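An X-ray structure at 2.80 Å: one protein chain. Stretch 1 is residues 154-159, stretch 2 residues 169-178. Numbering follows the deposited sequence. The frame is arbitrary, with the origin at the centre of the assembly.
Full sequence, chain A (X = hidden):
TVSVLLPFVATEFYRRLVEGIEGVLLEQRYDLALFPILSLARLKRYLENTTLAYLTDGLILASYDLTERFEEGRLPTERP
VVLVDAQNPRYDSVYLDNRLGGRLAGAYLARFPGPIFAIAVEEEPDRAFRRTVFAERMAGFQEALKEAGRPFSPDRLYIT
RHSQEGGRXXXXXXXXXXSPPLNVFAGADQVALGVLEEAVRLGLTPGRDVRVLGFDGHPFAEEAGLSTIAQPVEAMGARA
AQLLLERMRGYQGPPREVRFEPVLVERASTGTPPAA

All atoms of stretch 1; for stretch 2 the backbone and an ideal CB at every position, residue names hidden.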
# COMPACT_ATOMS: atom_id res chain seq x y z
N PRO A 154 -23.70 -4.95 -13.00
CA PRO A 154 -22.89 -5.14 -11.79
C PRO A 154 -22.43 -6.58 -11.58
O PRO A 154 -21.55 -6.85 -10.76
CB PRO A 154 -23.80 -4.64 -10.68
CG PRO A 154 -25.16 -4.93 -11.21
CD PRO A 154 -25.05 -4.50 -12.64
N ASP A 155 -23.01 -7.52 -12.33
CA ASP A 155 -22.62 -8.91 -12.19
C ASP A 155 -21.35 -9.19 -13.00
O ASP A 155 -20.85 -10.31 -13.02
CB ASP A 155 -23.74 -9.85 -12.65
CG ASP A 155 -23.89 -9.89 -14.15
OD1 ASP A 155 -24.20 -8.84 -14.75
OD2 ASP A 155 -23.69 -10.98 -14.74
N ARG A 156 -20.84 -8.17 -13.68
CA ARG A 156 -19.61 -8.30 -14.46
C ARG A 156 -18.59 -7.32 -13.92
O ARG A 156 -17.58 -7.03 -14.55
CB ARG A 156 -19.88 -8.04 -15.95
CG ARG A 156 -20.43 -9.26 -16.66
CD ARG A 156 -20.76 -8.99 -18.11
NE ARG A 156 -21.90 -8.09 -18.22
CZ ARG A 156 -21.92 -7.01 -18.99
NH1 ARG A 156 -20.85 -6.69 -19.72
NH2 ARG A 156 -23.00 -6.23 -19.01
N LEU A 157 -18.87 -6.81 -12.73
CA LEU A 157 -18.01 -5.87 -12.04
C LEU A 157 -17.28 -6.56 -10.89
O LEU A 157 -17.79 -7.53 -10.31
CB LEU A 157 -18.83 -4.73 -11.45
CG LEU A 157 -18.07 -3.72 -10.60
CD1 LEU A 157 -17.21 -2.85 -11.50
CD2 LEU A 157 -19.04 -2.87 -9.83
N TYR A 158 -16.09 -6.07 -10.56
CA TYR A 158 -15.34 -6.63 -9.46
C TYR A 158 -14.72 -5.48 -8.71
O TYR A 158 -14.11 -4.59 -9.30
CB TYR A 158 -14.23 -7.56 -9.94
CG TYR A 158 -13.64 -8.40 -8.82
CD1 TYR A 158 -14.28 -9.53 -8.35
CD2 TYR A 158 -12.42 -8.05 -8.24
CE1 TYR A 158 -13.74 -10.30 -7.34
CE2 TYR A 158 -11.87 -8.81 -7.22
CZ TYR A 158 -12.53 -9.94 -6.78
OH TYR A 158 -11.98 -10.70 -5.78
N ILE A 159 -14.88 -5.49 -7.39
CA ILE A 159 -14.33 -4.44 -6.55
C ILE A 159 -13.15 -5.01 -5.77
O ILE A 159 -13.23 -6.11 -5.22
CB ILE A 159 -15.41 -3.91 -5.58
CG1 ILE A 159 -16.68 -3.54 -6.36
CG2 ILE A 159 -14.88 -2.69 -4.83
CD1 ILE A 159 -17.86 -3.19 -5.50
N UNK A 169 -6.93 -11.62 -8.63
CA UNK A 169 -8.12 -12.14 -7.97
C UNK A 169 -9.33 -11.93 -8.90
O UNK A 169 -10.18 -12.81 -9.05
CB UNK A 169 -8.34 -11.46 -6.62
N UNK A 170 -9.39 -10.76 -9.53
CA UNK A 170 -10.49 -10.41 -10.43
C UNK A 170 -10.59 -11.26 -11.70
O UNK A 170 -11.66 -11.77 -12.02
CB UNK A 170 -10.35 -8.94 -10.83
N UNK A 171 -9.50 -11.42 -12.43
CA UNK A 171 -9.54 -12.23 -13.64
C UNK A 171 -10.03 -13.64 -13.27
O UNK A 171 -10.80 -14.27 -14.00
CB UNK A 171 -8.17 -12.28 -14.31
N UNK A 172 -9.57 -14.13 -12.12
CA UNK A 172 -9.95 -15.44 -11.64
C UNK A 172 -11.47 -15.46 -11.41
O UNK A 172 -12.14 -16.46 -11.67
CB UNK A 172 -9.19 -15.79 -10.36
N UNK A 173 -11.99 -14.33 -10.93
CA UNK A 173 -13.41 -14.18 -10.67
C UNK A 173 -14.20 -14.19 -11.98
O UNK A 173 -15.20 -14.90 -12.11
CB UNK A 173 -13.68 -12.89 -9.89
N UNK A 174 -13.75 -13.39 -12.94
CA UNK A 174 -14.40 -13.31 -14.24
C UNK A 174 -14.37 -14.65 -14.99
O UNK A 174 -15.32 -14.99 -15.70
CB UNK A 174 -13.73 -12.22 -15.09
N UNK A 175 -13.29 -15.40 -14.84
CA UNK A 175 -13.15 -16.67 -15.54
C UNK A 175 -14.16 -17.72 -15.14
O UNK A 175 -14.39 -18.67 -15.89
CB UNK A 175 -11.74 -17.23 -15.31
N UNK A 176 -14.77 -17.59 -13.96
CA UNK A 176 -15.77 -18.58 -13.58
C UNK A 176 -17.15 -18.15 -14.08
O UNK A 176 -18.12 -18.90 -14.01
CB UNK A 176 -15.78 -18.78 -12.06
N UNK A 177 -17.20 -16.94 -14.64
CA UNK A 177 -18.42 -16.38 -15.20
C UNK A 177 -18.41 -16.47 -16.73
O UNK A 177 -19.45 -16.43 -17.38
CB UNK A 177 -18.59 -14.93 -14.75
N UNK A 178 -17.21 -16.59 -17.31
CA UNK A 178 -17.09 -16.66 -18.76
C UNK A 178 -15.76 -17.25 -19.22
O UNK A 178 -14.75 -17.18 -18.53
CB UNK A 178 -17.26 -15.26 -19.36

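Stretch 2 begins in a helix that runs roughly antiparallel to strand 157-159, at 148° between their directions. The strand offers it mainly one side chain, Tyr158, whose CA-to-CB bond points toward the helix.

Position 169 has helical angles, and CA-to-CB points toward stretch 1. Its ideal CB lies 3.8 Å from Tyr158 OH. An aliphatic side chain would suit, and so might a small polar one near the hydroxyl. The residue is Leu169. Its CB packs 4.4 Å from Tyr158 CE2, while the end of the side chain leads away.

At position 170 the bond points sideways. The ideal CB is already 3.4 Å from Tyr158 CD2, which is tight, and the ring lies over the backbone here. Alanine or glycine fits most simply. The residue is Ala170. Its CA sits 3.9 Å from the centroid of the Tyr158 ring, 17° off the normal, a CH-pi contact over the face.

Position 171 points away, and 172 is out of reach. Stretch 1 sets no preference at either. They are Leu171 and Arg172.

Position 173 points toward stretch 1, with its ideal CB 3.6 Å from Tyr158 CE1. A flat or aliphatic group could lie along the tyrosine; aromatic, histidine and leucine side chains are all plausible. The residue is His173, chi1 t. Tyr158 CD1 lies over one face of its ring, 3.4 Å from His173 CD2. The two planes meet at 42°, so the pair is oblique.

Position 174 points sideways, and its ideal CB finds nothing of stretch 1 within 5.5 Å. A short side chain would fall short. A long apolar one could reach the backbone of 156-157 and Tyr158 CB. The residue is Phe174, chi1 m, which brings the ring end nearer. Its CE1 is 3.6 Å from Tyr158 CB and 3.8 Å from Arg156 O. Leu157 C lies at the ring edge.

Positions 175 and 176 are out of reach and could hold many residues. They are Leu175 and Glu176.

Position 177 points toward stretch 1, but its ideal CB is 5.4 Å from Asp155 O. That carbonyl is an acceptor, so a long side chain with a donor would suit; lysine, arginine or glutamine are candidates. The residue is Lys177. With chi2 and chi3 both t, CE of Lys177 reaches 3.2 Å from Asp155 O; chi4 is m, and NZ of Lys177 lies 3.4 Å from Asp155 O.

Position 178 is out of reach, and its backbone is extended (-161/154). The residue is Ala178.

Stretch 2, residues 169-178: LALRHFLEKA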
# COMPACT_ATOMS: atom_id res chain seq x y z
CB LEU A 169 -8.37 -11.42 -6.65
CG LEU A 169 -8.21 -12.03 -5.25
CD1 LEU A 169 -7.79 -13.48 -5.29
CD2 LEU A 169 -7.20 -11.18 -4.47
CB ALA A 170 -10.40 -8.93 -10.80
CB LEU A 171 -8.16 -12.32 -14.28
CG LEU A 171 -8.06 -13.23 -15.51
CD1 LEU A 171 -8.98 -12.71 -16.61
CD2 LEU A 171 -6.63 -13.31 -16.00
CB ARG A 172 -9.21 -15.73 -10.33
CG ARG A 172 -8.32 -16.95 -10.36
CD ARG A 172 -9.13 -18.23 -10.36
NE ARG A 172 -8.28 -19.41 -10.16
CZ ARG A 172 -8.74 -20.66 -10.10
NH1 ARG A 172 -10.04 -20.91 -10.23
NH2 ARG A 172 -7.89 -21.67 -9.92
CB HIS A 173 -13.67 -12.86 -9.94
CG HIS A 173 -15.12 -12.60 -9.68
ND1 HIS A 173 -15.84 -13.31 -8.73
CD2 HIS A 173 -15.99 -11.75 -10.26
CE1 HIS A 173 -17.09 -12.90 -8.75
NE2 HIS A 173 -17.21 -11.95 -9.66
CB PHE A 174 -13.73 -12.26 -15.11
CG PHE A 174 -13.61 -10.91 -14.47
CD1 PHE A 174 -14.66 -10.37 -13.73
CD2 PHE A 174 -12.48 -10.12 -14.69
CE1 PHE A 174 -14.59 -9.06 -13.24
CE2 PHE A 174 -12.40 -8.82 -14.20
CZ PHE A 174 -13.46 -8.29 -13.48
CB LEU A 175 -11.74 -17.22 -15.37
CG LEU A 175 -10.68 -16.42 -16.15
CD1 LEU A 175 -9.29 -16.90 -15.78
CD2 LEU A 175 -10.92 -16.56 -17.65
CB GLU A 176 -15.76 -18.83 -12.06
CG GLU A 176 -15.44 -17.65 -11.18
CD GLU A 176 -15.22 -18.05 -9.71
OE1 GLU A 176 -14.37 -18.93 -9.44
OE2 GLU A 176 -15.90 -17.48 -8.82
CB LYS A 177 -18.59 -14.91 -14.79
CG LYS A 177 -19.04 -14.68 -13.36
CD LYS A 177 -19.23 -13.19 -13.09
CE LYS A 177 -19.59 -12.88 -11.62
NZ LYS A 177 -21.00 -13.22 -11.24
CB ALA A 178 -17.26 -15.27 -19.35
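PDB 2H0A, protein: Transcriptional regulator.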